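Local structure of universal stress protein A-like protein (Arabidopsis thaliana, 2GM3) at residues Pro23-Lys28 / Ala165-Ser170; Phe31-Glu36 / Pro157-Lys162; Lys37-Arg40 / Asp45-Ile48; Ser66-Pro71 / Arg75-Ser80; His87-Phe92 / Cys103-Lys108. The protein binds AMP in the nucleotide pocket of a universal stress protein fold, although its wider cellular role is not established. All coordinates share one frame; numbering follows the deposited sequence. Where two conformers were deposited one is given.

From the N terminus, the chain leaves strand 6-11 and enters helix 25-39, which supplies one side of three contacts. Its first turn opens interaction 1, which closes only at the tail segment 165-170 and so encloses all the others. The middle of the helix opens interaction 2, closed by strand 158-162; this loop holds interactions 3, 4 and 5. Those three follow one another in series, and no loops cross. Interaction 3 ties the end of the helix to strand 46-54, interaction 4 folds the outlying helix 71-77 against its own leading loop, and interaction 5 lays helix 81-99 on strand 102-109. Interactions 2, 3 and 5 all reach the same parallel sheet.

Interaction 1: residues Pro23-Lys28 / Ala165-Ser170; sequences PSISCK and ADETPS. With AMP (adenosine monophosphate), chain G.
Ile25 and Glu167 mark the nearest approach of the two backbones, 7.4 Å from CA of Ile25 to CA of Glu167, where the first turn of helix 25-39 faces the irregular tail beyond strand 158-162. Ser24 is the N-cap of that helix, its OG accepting from Cys27 N at 3.2 Å, and this capped start forms part of the AMP pocket of the universal stress protein fold. Ile25 meets the tail with two branches. A chi1 of -53° sets CG1 beside the backbone N and leaves CG2 anti to it, in van der Waals contact with the carboxylate, 3.4 Å from Glu167 OE2; the two side chains run alongside each other, pointing opposite ways. The end of the other branch, CD1, makes the apolar contact, meeting the proline ring at Pro169 CG, 3.9 Å away. A water makes the polar link, donating to Ile25 O at 2.6 Å and to Glu167 OE2 at 2.9 Å. OE1 is in a salt bridge with Arg29 and accepts from Asn164 N, so water, Arg29 and Asn164 share the carboxylate. Ser26 is turned to the nucleotide instead: its OG is hydrogen-bonded to Asp175 and accepts from AMP O3' at 2.7 Å.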
# COMPACT_ATOMS: atom_id res chain seq x y z
N PRO A 23 12.65 7.32 -15.10
CA PRO A 23 12.31 6.61 -13.84
C PRO A 23 12.29 5.11 -14.08
O PRO A 23 12.11 4.66 -15.20
CB PRO A 23 10.89 7.06 -13.57
CG PRO A 23 10.34 7.44 -15.00
CD PRO A 23 11.53 8.13 -15.61
N SER A 24 12.47 4.33 -13.03
CA SER A 24 12.31 2.87 -13.14
C SER A 24 10.88 2.57 -13.56
O SER A 24 9.95 3.30 -13.20
CB SER A 24 12.65 2.20 -11.80
OG SER A 24 11.64 2.38 -10.83
N ILE A 25 10.70 1.50 -14.33
CA ILE A 25 9.38 1.06 -14.72
C ILE A 25 8.46 0.88 -13.51
O ILE A 25 7.30 1.27 -13.54
CB ILE A 25 9.42 -0.24 -15.53
CG1 ILE A 25 10.36 -0.12 -16.72
CG2 ILE A 25 8.04 -0.55 -16.05
CD1 ILE A 25 10.79 -1.47 -17.25
N SER A 26 9.01 0.36 -12.41
CA SER A 26 8.17 0.02 -11.30
C SER A 26 7.65 1.26 -10.54
O SER A 26 6.47 1.34 -10.17
CB SER A 26 8.86 -0.99 -10.38
OG SER A 26 9.94 -0.41 -9.70
N CYS A 27 8.52 2.23 -10.32
CA CYS A 27 8.09 3.39 -9.55
C CYS A 27 7.24 4.27 -10.43
O CYS A 27 6.38 4.97 -9.94
CB CYS A 27 9.27 4.15 -8.94
SG CYS A 27 10.09 5.30 -10.09
N LYS A 28 7.43 4.20 -11.73
CA LYS A 28 6.63 4.96 -12.65
C LYS A 28 5.22 4.39 -12.65
O LYS A 28 4.22 5.14 -12.55
CB LYS A 28 7.23 4.86 -14.06
CG LYS A 28 6.75 5.96 -15.00
CD LYS A 28 7.34 5.83 -16.43
CE LYS A 28 6.43 6.53 -17.43
NZ LYS A 28 7.08 6.68 -18.78
N ALA A 165 2.18 -6.89 -16.63
CA ALA A 165 2.86 -7.96 -17.33
C ALA A 165 3.56 -7.45 -18.59
O ALA A 165 4.66 -7.89 -18.94
CB ALA A 165 1.86 -9.07 -17.71
N ASP A 166 2.91 -6.52 -19.29
CA ASP A 166 3.39 -6.12 -20.62
C ASP A 166 4.52 -5.09 -20.57
O ASP A 166 5.04 -4.69 -21.61
CB ASP A 166 2.24 -5.66 -21.55
CG ASP A 166 1.61 -4.35 -21.09
OD1 ASP A 166 0.63 -3.89 -21.74
OD2 ASP A 166 2.09 -3.76 -20.09
N GLU A 167 4.89 -4.66 -19.37
CA GLU A 167 6.02 -3.75 -19.22
C GLU A 167 7.10 -4.35 -18.33
O GLU A 167 8.08 -3.69 -18.02
CB GLU A 167 5.56 -2.41 -18.67
CG GLU A 167 5.08 -2.52 -17.26
CD GLU A 167 4.53 -1.24 -16.70
OE1 GLU A 167 3.77 -1.36 -15.71
OE2 GLU A 167 4.84 -0.14 -17.24
N THR A 168 6.91 -5.59 -17.90
CA THR A 168 7.88 -6.30 -17.11
C THR A 168 8.96 -6.87 -18.04
O THR A 168 8.63 -7.61 -18.96
CB THR A 168 7.19 -7.40 -16.30
OG1 THR A 168 6.21 -6.79 -15.46
CG2 THR A 168 8.19 -8.16 -15.42
N PRO A 169 10.24 -6.51 -17.81
CA PRO A 169 11.30 -6.98 -18.69
C PRO A 169 11.51 -8.47 -18.47
O PRO A 169 11.20 -8.98 -17.39
CB PRO A 169 12.54 -6.19 -18.23
CG PRO A 169 12.04 -5.12 -17.31
CD PRO A 169 10.77 -5.66 -16.72
N SER A 170 12.02 -9.16 -19.48
CA SER A 170 12.14 -10.60 -19.39
C SER A 170 12.90 -11.02 -18.13
O SER A 170 12.58 -12.03 -17.51
CB SER A 170 12.73 -11.19 -20.67
OG SER A 170 13.93 -10.53 -21.01
P AMP G . 12.08 -3.53 -5.27
O1P AMP G . 13.46 -3.23 -5.07
O2P AMP G . 11.75 -4.06 -6.62
O3P AMP G . 11.40 -4.29 -4.23
O5' AMP G . 11.26 -2.17 -5.24
C5' AMP G . 11.48 -1.19 -6.23
C4' AMP G . 10.93 0.09 -5.67
O4' AMP G . 11.71 0.57 -4.52
C3' AMP G . 10.95 1.22 -6.66
O3' AMP G . 9.76 1.10 -7.50
C2' AMP G . 10.85 2.42 -5.73
O2' AMP G . 9.48 2.63 -5.40
C1' AMP G . 11.64 1.98 -4.50
N9 AMP G . 13.05 2.38 -4.68
C8 AMP G . 14.07 1.62 -5.14
N7 AMP G . 15.20 2.36 -5.16
C5 AMP G . 14.90 3.57 -4.68
C6 AMP G . 15.61 4.75 -4.43
N6 AMP G . 16.90 4.87 -4.68
N1 AMP G . 14.96 5.80 -3.94
C2 AMP G . 13.67 5.77 -3.68
N3 AMP G . 12.94 4.68 -3.89
C4 AMP G . 13.53 3.58 -4.38
O HOH W 1 6.03 1.99 -15.74

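Interaction 2: residues Phe31-Glu36 / Pro157-Lys162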
# COMPACT_ATOMS: atom_id res chain seq x y z
N PHE A 31 3.61 5.28 -9.35
CA PHE A 31 3.15 6.66 -9.33
C PHE A 31 1.91 6.83 -10.19
O PHE A 31 0.92 7.36 -9.73
CB PHE A 31 4.24 7.55 -9.89
CG PHE A 31 3.86 9.00 -10.01
CD1 PHE A 31 4.04 9.86 -8.92
CD2 PHE A 31 3.42 9.52 -11.23
CE1 PHE A 31 3.72 11.20 -9.03
CE2 PHE A 31 3.13 10.87 -11.36
CZ PHE A 31 3.28 11.71 -10.26
N GLU A 32 1.95 6.37 -11.43
CA GLU A 32 0.79 6.56 -12.31
C GLU A 32 -0.47 5.85 -11.81
O GLU A 32 -1.56 6.37 -11.92
CB GLU A 32 1.10 6.10 -13.74
CG GLU A 32 2.27 6.91 -14.30
CD GLU A 32 2.47 6.78 -15.79
OE1 GLU A 32 2.14 5.71 -16.38
OE2 GLU A 32 2.98 7.77 -16.36
N TRP A 33 -0.29 4.67 -11.25
CA TRP A 33 -1.38 3.92 -10.71
C TRP A 33 -2.01 4.69 -9.55
O TRP A 33 -3.24 4.77 -9.47
CB TRP A 33 -0.89 2.57 -10.22
CG TRP A 33 -1.96 1.66 -9.77
CD1 TRP A 33 -2.60 0.72 -10.53
CD2 TRP A 33 -2.52 1.58 -8.47
NE1 TRP A 33 -3.51 0.07 -9.78
CE2 TRP A 33 -3.49 0.56 -8.51
CE3 TRP A 33 -2.31 2.26 -7.27
CZ2 TRP A 33 -4.26 0.21 -7.40
CZ3 TRP A 33 -3.07 1.91 -6.15
CH2 TRP A 33 -4.02 0.88 -6.23
N THR A 34 -1.17 5.21 -8.65
CA THR A 34 -1.66 5.99 -7.54
C THR A 34 -2.46 7.19 -7.99
O THR A 34 -3.50 7.44 -7.41
CB THR A 34 -0.52 6.45 -6.59
OG1 THR A 34 0.22 5.30 -6.15
CG2 THR A 34 -1.09 7.13 -5.36
N LEU A 35 -2.01 7.90 -9.03
CA LEU A 35 -2.77 9.04 -9.56
C LEU A 35 -4.07 8.60 -10.13
O LEU A 35 -5.10 9.22 -9.88
CB LEU A 35 -2.00 9.78 -10.63
CG LEU A 35 -0.75 10.44 -10.08
CD1 LEU A 35 -0.19 11.22 -11.26
CD2 LEU A 35 -1.11 11.34 -8.91
N GLU A 36 -4.05 7.52 -10.89
CA GLU A 36 -5.22 7.04 -11.57
C GLU A 36 -6.25 6.47 -10.59
O GLU A 36 -7.42 6.83 -10.65
CB GLU A 36 -4.86 5.97 -12.58
CG GLU A 36 -6.06 5.55 -13.44
CD GLU A 36 -5.79 4.35 -14.32
OE1 GLU A 36 -4.59 4.03 -14.58
OE2 GLU A 36 -6.78 3.74 -14.78
N PRO A 157 1.37 3.02 6.64
CA PRO A 157 0.86 2.13 5.58
C PRO A 157 1.73 2.14 4.33
O PRO A 157 2.23 3.19 3.92
CB PRO A 157 -0.50 2.74 5.24
CG PRO A 157 -0.96 3.31 6.59
CD PRO A 157 0.31 3.89 7.18
N VAL A 158 1.90 0.97 3.74
CA VAL A 158 2.71 0.82 2.55
C VAL A 158 1.86 0.20 1.45
O VAL A 158 1.20 -0.79 1.66
CB VAL A 158 4.00 -0.06 2.81
CG1 VAL A 158 4.88 -0.04 1.59
CG2 VAL A 158 4.82 0.47 3.99
N MSE A 159 1.88 0.83 0.29
CA MSE A 159 1.19 0.37 -0.87
C MSE A 159 2.29 -0.11 -1.78
O MSE A 159 3.17 0.68 -2.15
CB MSE A 159 0.50 1.57 -1.53
CG MSE A 159 -0.14 1.23 -2.86
SE MSE A 159 -1.71 0.11 -2.57
CE MSE A 159 -2.87 1.48 -2.25
N THR A 160 2.28 -1.40 -2.12
CA THR A 160 3.25 -1.95 -3.06
C THR A 160 2.52 -2.24 -4.36
O THR A 160 1.53 -2.99 -4.37
CB THR A 160 3.93 -3.26 -2.58
OG1 THR A 160 2.93 -4.20 -2.22
CG2 THR A 160 4.72 -3.04 -1.37
N ILE A 161 3.01 -1.63 -5.45
CA ILE A 161 2.44 -1.78 -6.78
C ILE A 161 3.47 -2.42 -7.67
O ILE A 161 4.57 -1.92 -7.77
CB ILE A 161 2.02 -0.40 -7.36
CG1 ILE A 161 1.00 0.27 -6.41
CG2 ILE A 161 1.43 -0.53 -8.79
CD1 ILE A 161 1.16 1.70 -6.26
N LYS A 162 3.09 -3.53 -8.30
CA LYS A 162 3.92 -4.27 -9.22
C LYS A 162 3.61 -3.82 -10.62
O LYS A 162 2.58 -3.21 -10.84
CB LYS A 162 3.65 -5.77 -9.15
CG LYS A 162 4.20 -6.41 -7.88
CD LYS A 162 3.55 -7.79 -7.67
CE LYS A 162 3.79 -8.33 -6.25
NZ LYS A 162 2.54 -9.07 -5.73
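Met159, present as selenomethionine, makes a Met-aromatic contact with Trp33 that is oblique: SE is 5.2 Å from the centroid of the six-membered ring and 53° off its normal. The methionine chain bends at both chi2 and chi3, which brings its methyl CE to 3.9 Å from Trp33 CZ3, and the two side chains meet at about a right angle. Ile161 takes a face of the indole. Its CG1 stands 3.9 Å above the ring plane, offset toward the rim, and its CD1 reaches Trp33 CE3 at 3.7 Å. The indole gets there because CG of Trp33 is anti to the backbone N (chi1 -174°), carrying the ring toward the strand. This is a helix lying on the end strand of a parallel alpha/beta sheet, with the axes of 31-36 and 158-162 approaching to 9.4 Å at 115°. The strand is outermost within its own chain, yet it pairs antiparallel with a strand of the second subunit, and Pro157 of that subunit packs on Trp33 while its Met159 packs on Met159. On the helix, Thr34 OG1 is hydrogen-bonded to Ala30 O and lies 3.7 Å from Ile161 CD1.

Interaction 3: residues Lys37-Arg40 / Asp45-Ile48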
# COMPACT_ATOMS: atom_id res chain seq x y z
N LYS A 37 -5.83 5.59 -9.68
CA LYS A 37 -6.79 4.86 -8.85
C LYS A 37 -7.04 5.47 -7.48
O LYS A 37 -8.12 5.26 -6.92
CB LYS A 37 -6.39 3.40 -8.64
CG LYS A 37 -5.97 2.67 -9.86
CD LYS A 37 -7.10 2.30 -10.74
CE LYS A 37 -6.61 1.34 -11.80
NZ LYS A 37 -7.55 1.32 -12.99
N ILE A 38 -6.07 6.20 -6.94
CA ILE A 38 -6.23 6.80 -5.60
C ILE A 38 -6.55 8.30 -5.62
O ILE A 38 -7.54 8.72 -5.05
CB ILE A 38 -5.02 6.49 -4.65
CG1 ILE A 38 -4.71 4.98 -4.61
CG2 ILE A 38 -5.21 7.11 -3.22
CD1 ILE A 38 -5.32 4.24 -3.48
N VAL A 39 -5.72 9.09 -6.29
CA VAL A 39 -5.95 10.53 -6.38
C VAL A 39 -7.18 10.78 -7.24
O VAL A 39 -8.07 11.54 -6.84
CB VAL A 39 -4.72 11.26 -6.98
CG1 VAL A 39 -5.03 12.74 -7.17
CG2 VAL A 39 -3.47 11.05 -6.11
N ARG A 40 -7.25 10.11 -8.40
CA ARG A 40 -8.37 10.28 -9.34
C ARG A 40 -8.51 11.76 -9.69
O ARG A 40 -7.51 12.45 -9.82
CB ARG A 40 -9.67 9.67 -8.75
CG ARG A 40 -9.54 8.14 -8.42
CD ARG A 40 -10.74 7.51 -7.70
NE ARG A 40 -12.01 7.69 -8.41
CZ ARG A 40 -12.62 6.75 -9.15
NH1 ARG A 40 -12.10 5.53 -9.31
NH2 ARG A 40 -13.77 7.04 -9.73
N ASP A 45 -7.35 16.56 -2.52
CA ASP A 45 -7.50 15.67 -1.38
C ASP A 45 -6.20 14.92 -1.06
O ASP A 45 -6.08 14.29 -0.02
CB ASP A 45 -8.71 14.74 -1.61
CG ASP A 45 -10.05 15.46 -1.36
OD1 ASP A 45 -10.64 15.26 -0.27
OD2 ASP A 45 -10.53 16.23 -2.23
N PHE A 46 -5.22 15.04 -1.94
CA PHE A 46 -3.94 14.37 -1.81
C PHE A 46 -2.76 15.30 -2.06
O PHE A 46 -2.85 16.22 -2.88
CB PHE A 46 -3.87 13.16 -2.77
CG PHE A 46 -4.89 12.11 -2.45
CD1 PHE A 46 -6.18 12.19 -2.96
CD2 PHE A 46 -4.57 11.06 -1.61
CE1 PHE A 46 -7.12 11.24 -2.64
CE2 PHE A 46 -5.49 10.11 -1.28
CZ PHE A 46 -6.78 10.18 -1.80
N LYS A 47 -1.66 15.04 -1.38
CA LYS A 47 -0.39 15.72 -1.62
C LYS A 47 0.70 14.65 -1.81
O LYS A 47 0.84 13.75 -1.01
CB LYS A 47 -0.07 16.63 -0.43
CG LYS A 47 1.25 17.36 -0.57
CD LYS A 47 1.44 18.44 0.47
CE LYS A 47 2.79 19.10 0.26
NZ LYS A 47 2.80 20.54 0.73
N ILE A 48 1.46 14.76 -2.89
CA ILE A 48 2.44 13.76 -3.20
C ILE A 48 3.81 14.21 -2.70
O ILE A 48 4.25 15.34 -2.96
CB ILE A 48 2.48 13.51 -4.68
CG1 ILE A 48 1.06 13.20 -5.18
CG2 ILE A 48 3.47 12.42 -5.02
CD1 ILE A 48 0.31 11.99 -4.55
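Phe46 packs tightly against the last turn of helix 25-39, its ring covered on one face by the peptide between Ile38 and Val39. Ile38 O comes to 3.5 Å from Phe46 CE1. Ile38 CG2 sits on the same side of the ring, toward its rim, 3.6 Å from Phe46 CE2, the two side chains crossing at about a right angle. Val39 is less snug. It lies beside the phenylalanine, headed the other way, with CG2 4.0 Å from Phe46 CB, and the same methyl stands 4.2 Å from Ile48 CD1. The contact closes the second half of a beta-alpha-beta unit, in which strand 6-11, helix 25-39 and strand 46-54 follow one another; Phe46 and Ile48 also pack on side chains of strand 6-11. Arg40, which ends the helix with a positive phi of 55°, and Asp45 are partly exposed. Both meet the second subunit rather than each other: Arg40 forms a salt bridge with the second subunit's Asp45, and Asp45 with the second subunit's Arg40.

Interaction 4: residues Ser66-Pro71 / Arg75-Ser80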
# COMPACT_ATOMS: atom_id res chain seq x y z
N SER A 66 36.23 18.55 -6.73
CA SER A 66 35.77 18.28 -8.10
C SER A 66 36.56 19.00 -9.22
O SER A 66 36.38 20.20 -9.48
CB SER A 66 34.26 18.45 -8.25
OG SER A 66 33.75 17.38 -9.04
N ILE A 67 37.43 18.22 -9.86
CA ILE A 67 38.38 18.72 -10.83
C ILE A 67 38.02 18.22 -12.22
O ILE A 67 37.71 17.05 -12.39
CB ILE A 67 39.82 18.29 -10.46
CG1 ILE A 67 40.14 18.70 -9.01
CG2 ILE A 67 40.82 18.89 -11.45
CD1 ILE A 67 41.40 18.06 -8.39
N TYR A 68 38.06 19.11 -13.20
CA TYR A 68 37.66 18.81 -14.56
C TYR A 68 38.85 18.94 -15.49
O TYR A 68 39.51 19.99 -15.49
CB TYR A 68 36.57 19.78 -14.99
CG TYR A 68 35.32 19.68 -14.16
CD1 TYR A 68 35.18 20.38 -12.98
CD2 TYR A 68 34.28 18.83 -14.56
CE1 TYR A 68 34.03 20.26 -12.21
CE2 TYR A 68 33.13 18.71 -13.80
CZ TYR A 68 33.01 19.42 -12.64
OH TYR A 68 31.87 19.28 -11.89
N ALA A 69 39.11 17.91 -16.29
CA ALA A 69 40.30 17.89 -17.14
C ALA A 69 40.01 17.74 -18.63
O ALA A 69 40.89 17.92 -19.46
CB ALA A 69 41.27 16.81 -16.68
N SER A 70 38.77 17.41 -18.97
CA SER A 70 38.37 17.11 -20.34
C SER A 70 36.89 17.41 -20.54
O SER A 70 36.14 17.41 -19.57
CB SER A 70 38.63 15.63 -20.67
OG SER A 70 37.80 14.78 -19.89
N PRO A 71 36.46 17.64 -21.79
CA PRO A 71 35.03 17.84 -22.06
C PRO A 71 34.20 16.68 -21.53
O PRO A 71 33.08 16.87 -21.05
CB PRO A 71 34.96 17.87 -23.60
CG PRO A 71 36.30 18.28 -24.04
CD PRO A 71 37.26 17.72 -23.03
N ARG A 75 30.37 15.86 -19.17
CA ARG A 75 29.28 15.00 -19.54
C ARG A 75 29.00 13.99 -18.44
O ARG A 75 27.84 13.73 -18.13
CB ARG A 75 29.54 14.39 -20.91
CG ARG A 75 29.19 15.41 -21.98
CD ARG A 75 30.34 15.69 -22.92
NE ARG A 75 30.33 14.74 -24.03
CZ ARG A 75 31.27 14.65 -24.96
NH1 ARG A 75 32.32 15.45 -24.94
NH2 ARG A 75 31.15 13.74 -25.92
N ASP A 76 30.06 13.50 -17.81
CA ASP A 76 29.93 12.60 -16.66
C ASP A 76 29.20 13.22 -15.49
O ASP A 76 28.34 12.57 -14.88
CB ASP A 76 31.30 12.10 -16.21
CG ASP A 76 31.94 11.20 -17.22
OD1 ASP A 76 31.27 10.27 -17.70
OD2 ASP A 76 33.11 11.42 -17.56
N MSE A 77 29.55 14.47 -15.17
CA MSE A 77 28.95 15.23 -14.08
C MSE A 77 27.45 15.32 -14.30
O MSE A 77 26.64 15.10 -13.39
CB MSE A 77 29.56 16.64 -14.03
CG MSE A 77 28.70 17.71 -13.35
SE MSE A 77 29.29 19.52 -13.75
CE MSE A 77 28.71 19.66 -15.62
N ARG A 78 27.10 15.65 -15.54
CA ARG A 78 25.73 15.79 -15.95
C ARG A 78 25.00 14.46 -15.85
O ARG A 78 23.79 14.43 -15.93
CB ARG A 78 25.65 16.37 -17.36
CG ARG A 78 25.74 17.90 -17.41
CD ARG A 78 25.45 18.47 -18.80
NE ARG A 78 26.54 18.22 -19.77
CZ ARG A 78 27.62 19.00 -19.94
NH1 ARG A 78 27.79 20.09 -19.20
NH2 ARG A 78 28.53 18.67 -20.85
N GLN A 79 25.75 13.38 -15.66
CA GLN A 79 25.19 12.03 -15.54
C GLN A 79 25.47 11.44 -14.16
O GLN A 79 25.33 10.24 -13.94
CB GLN A 79 25.80 11.12 -16.60
CG GLN A 79 25.37 11.42 -18.03
CD GLN A 79 26.15 10.62 -19.08
OE1 GLN A 79 27.07 9.83 -18.75
NE2 GLN A 79 25.80 10.82 -20.35
N SER A 80 25.89 12.28 -13.22
CA SER A 80 26.12 11.83 -11.85
C SER A 80 24.79 11.38 -11.23
O SER A 80 23.73 11.60 -11.81
CB SER A 80 26.72 12.97 -11.02
OG SER A 80 25.73 13.96 -10.81
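Pro71 and Arg75 stand one helical turn apart, 6.9 Å between CA of Pro71 and CA of Arg75, and Arg75 N donates to Pro71 O in a weak bond of 3.4 Å at 147°. This is the start of a short N-capped helix, 71-77, with Ser70 as the N-cap; before it the chain 66-70 is irregular and doubles alongside the helix. Ser70 OG accepts weakly from Asp73 N, and Asp73 OD2 in turn accepts from Ala69 N. Arg75 bends at chi2 and chi3, which folds it back along the turn: CD lies 3.5 Å from Pro71 O, and NH1 brings the edge of the guanidinium to 3.8 Å from Pro71 CB, with that carbon near the plane of the group. Further on, Tyr68 and Met77, a selenomethionine, cross at about a right angle. SE lies 4.9 Å from the centroid of the Tyr68 ring and 63° off its normal, an oblique Met-aromatic contact that is tentative because Met77 has two conformers. The Tyr68 ring also stacks on Phe74. The whole arrangement lies at the surface, far from the AMP site. A type I turn runs from Met77 to Ser80, the N-cap of the next helix. Met77 O accepts twice there, from Ser80 N at 2.9 Å and from Ser80 OG at 3.0 Å, the hydroxyl approaching in the carbonyl plane.

Interaction 5: residues His87-Phe92 / Cys103-Lys108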
# COMPACT_ATOMS: atom_id res chain seq x y z
N HIS A 87 16.77 15.13 -12.17
CA HIS A 87 16.01 14.90 -13.42
C HIS A 87 14.82 13.98 -13.15
O HIS A 87 13.74 14.11 -13.70
CB HIS A 87 16.89 14.18 -14.46
CG HIS A 87 17.74 15.08 -15.29
ND1 HIS A 87 17.25 16.21 -15.91
CD2 HIS A 87 19.04 14.99 -15.65
CE1 HIS A 87 18.23 16.79 -16.60
NE2 HIS A 87 19.32 16.06 -16.47
N LEU A 88 15.07 13.03 -12.28
CA LEU A 88 14.07 12.11 -11.85
C LEU A 88 12.91 12.82 -11.13
O LEU A 88 11.73 12.61 -11.47
CB LEU A 88 14.74 11.12 -10.91
CG LEU A 88 14.16 9.75 -10.66
CD1 LEU A 88 13.79 9.11 -12.00
CD2 LEU A 88 15.24 8.97 -9.99
N LEU A 89 13.25 13.63 -10.14
CA LEU A 89 12.30 14.45 -9.41
C LEU A 89 11.50 15.36 -10.32
O LEU A 89 10.30 15.49 -10.16
CB LEU A 89 13.06 15.33 -8.43
CG LEU A 89 13.06 14.82 -7.00
CD1 LEU A 89 13.08 13.32 -6.86
CD2 LEU A 89 14.21 15.52 -6.30
N GLU A 90 12.19 16.00 -11.25
CA GLU A 90 11.56 16.90 -12.19
C GLU A 90 10.52 16.19 -13.08
O GLU A 90 9.47 16.77 -13.41
CB GLU A 90 12.62 17.59 -13.04
CG GLU A 90 12.07 18.67 -13.91
CD GLU A 90 13.13 19.42 -14.69
OE1 GLU A 90 14.30 18.99 -14.75
OE2 GLU A 90 12.78 20.46 -15.27
N PHE A 91 10.81 14.95 -13.48
CA PHE A 91 9.83 14.16 -14.23
C PHE A 91 8.51 14.01 -13.46
O PHE A 91 7.46 14.28 -14.01
CB PHE A 91 10.36 12.79 -14.69
CG PHE A 91 9.29 11.90 -15.26
CD1 PHE A 91 8.95 11.97 -16.62
CD2 PHE A 91 8.60 10.98 -14.44
CE1 PHE A 91 7.93 11.14 -17.15
CE2 PHE A 91 7.58 10.15 -14.96
CZ PHE A 91 7.25 10.23 -16.31
N PHE A 92 8.58 13.66 -12.18
CA PHE A 92 7.37 13.43 -11.39
C PHE A 92 6.67 14.70 -10.95
O PHE A 92 5.45 14.72 -10.84
CB PHE A 92 7.67 12.54 -10.18
CG PHE A 92 8.00 11.13 -10.56
CD1 PHE A 92 9.32 10.72 -10.66
CD2 PHE A 92 6.98 10.20 -10.81
CE1 PHE A 92 9.64 9.40 -11.00
CE2 PHE A 92 7.28 8.88 -11.16
CZ PHE A 92 8.61 8.47 -11.26
N CYS A 103 2.68 18.77 -4.76
CA CYS A 103 3.77 17.86 -4.49
C CYS A 103 4.97 18.54 -3.86
O CYS A 103 5.15 19.75 -3.95
CB CYS A 103 4.21 17.13 -5.77
SG CYS A 103 4.86 18.17 -7.04
N GLU A 104 5.78 17.73 -3.20
CA GLU A 104 7.07 18.12 -2.71
C GLU A 104 8.03 17.03 -3.10
O GLU A 104 7.74 15.86 -2.94
CB GLU A 104 7.04 18.24 -1.21
CG GLU A 104 6.26 19.43 -0.76
CD GLU A 104 6.58 19.85 0.67
OE1 GLU A 104 6.87 18.98 1.53
OE2 GLU A 104 6.54 21.06 0.93
N ALA A 105 9.19 17.41 -3.60
CA ALA A 105 10.14 16.40 -4.04
C ALA A 105 11.51 16.74 -3.53
O ALA A 105 11.92 17.89 -3.58
CB ALA A 105 10.15 16.29 -5.56
N TRP A 106 12.22 15.73 -3.03
CA TRP A 106 13.58 15.95 -2.57
C TRP A 106 14.40 14.68 -2.61
O TRP A 106 13.88 13.57 -2.86
CB TRP A 106 13.57 16.54 -1.17
CG TRP A 106 13.16 15.57 -0.17
CD1 TRP A 106 13.97 14.86 0.64
CD2 TRP A 106 11.83 15.17 0.14
NE1 TRP A 106 13.24 14.03 1.42
CE2 TRP A 106 11.91 14.21 1.15
CE3 TRP A 106 10.56 15.55 -0.34
CZ2 TRP A 106 10.77 13.60 1.72
CZ3 TRP A 106 9.43 14.96 0.23
CH2 TRP A 106 9.54 13.98 1.24
N ILE A 107 15.69 14.87 -2.36
CA ILE A 107 16.67 13.81 -2.41
C ILE A 107 17.30 13.65 -1.04
O ILE A 107 17.60 14.64 -0.38
CB ILE A 107 17.73 14.15 -3.46
CG1 ILE A 107 17.07 14.14 -4.85
CG2 ILE A 107 18.91 13.15 -3.37
CD1 ILE A 107 17.91 14.60 -6.03
N LYS A 108 17.46 12.40 -0.61
CA LYS A 108 18.26 12.06 0.55
C LYS A 108 19.35 11.11 0.10
O LYS A 108 19.23 10.47 -0.94
CB LYS A 108 17.37 11.43 1.61
CG LYS A 108 16.43 12.43 2.29
CD LYS A 108 17.17 13.33 3.28
CE LYS A 108 16.25 14.37 3.87
NZ LYS A 108 17.02 15.40 4.66
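Leu89 and Ala105 bring the helix and the strand nearest, with 6.1 Å from CA of Leu89 to CA of Ala105, and the axes of 87-92 and 103-108 run almost antiparallel at 167°. The apolar contacts centre on Leu89, whose CB is directed toward the strand. Its branch carbon CG lies 3.6 Å from the methyl CB of Ala105. One methyl, CD2, goes on to Ile107 CG1 at 3.5 Å. The leucine's chi1 of -100°, off the staggered positions, goes with this close approach of CG and CD2 to the strand and may carry some strain. Contacts with the strand backbone are of a second kind: CD2 also rests 3.8 Å from Trp106 C, and CD1 is 4.1 Å from Trp106 O. The polar end of the tryptophan is used on another side, since Trp106 points away from the helix and its NE1 is hydrogen-bonded to Glu119 of helix 112-123. Strand 102-109 is an outermost strand of the parallel sheet within this chain, hydrogen-bonded to strand 46-54, with helix 81-99 against it through Leu89 and helix 112-123 met by Trp106 and Lys108; the crossover from 46-54 to 102-109 runs through the outlying helix 71-77 and then helix 81-99.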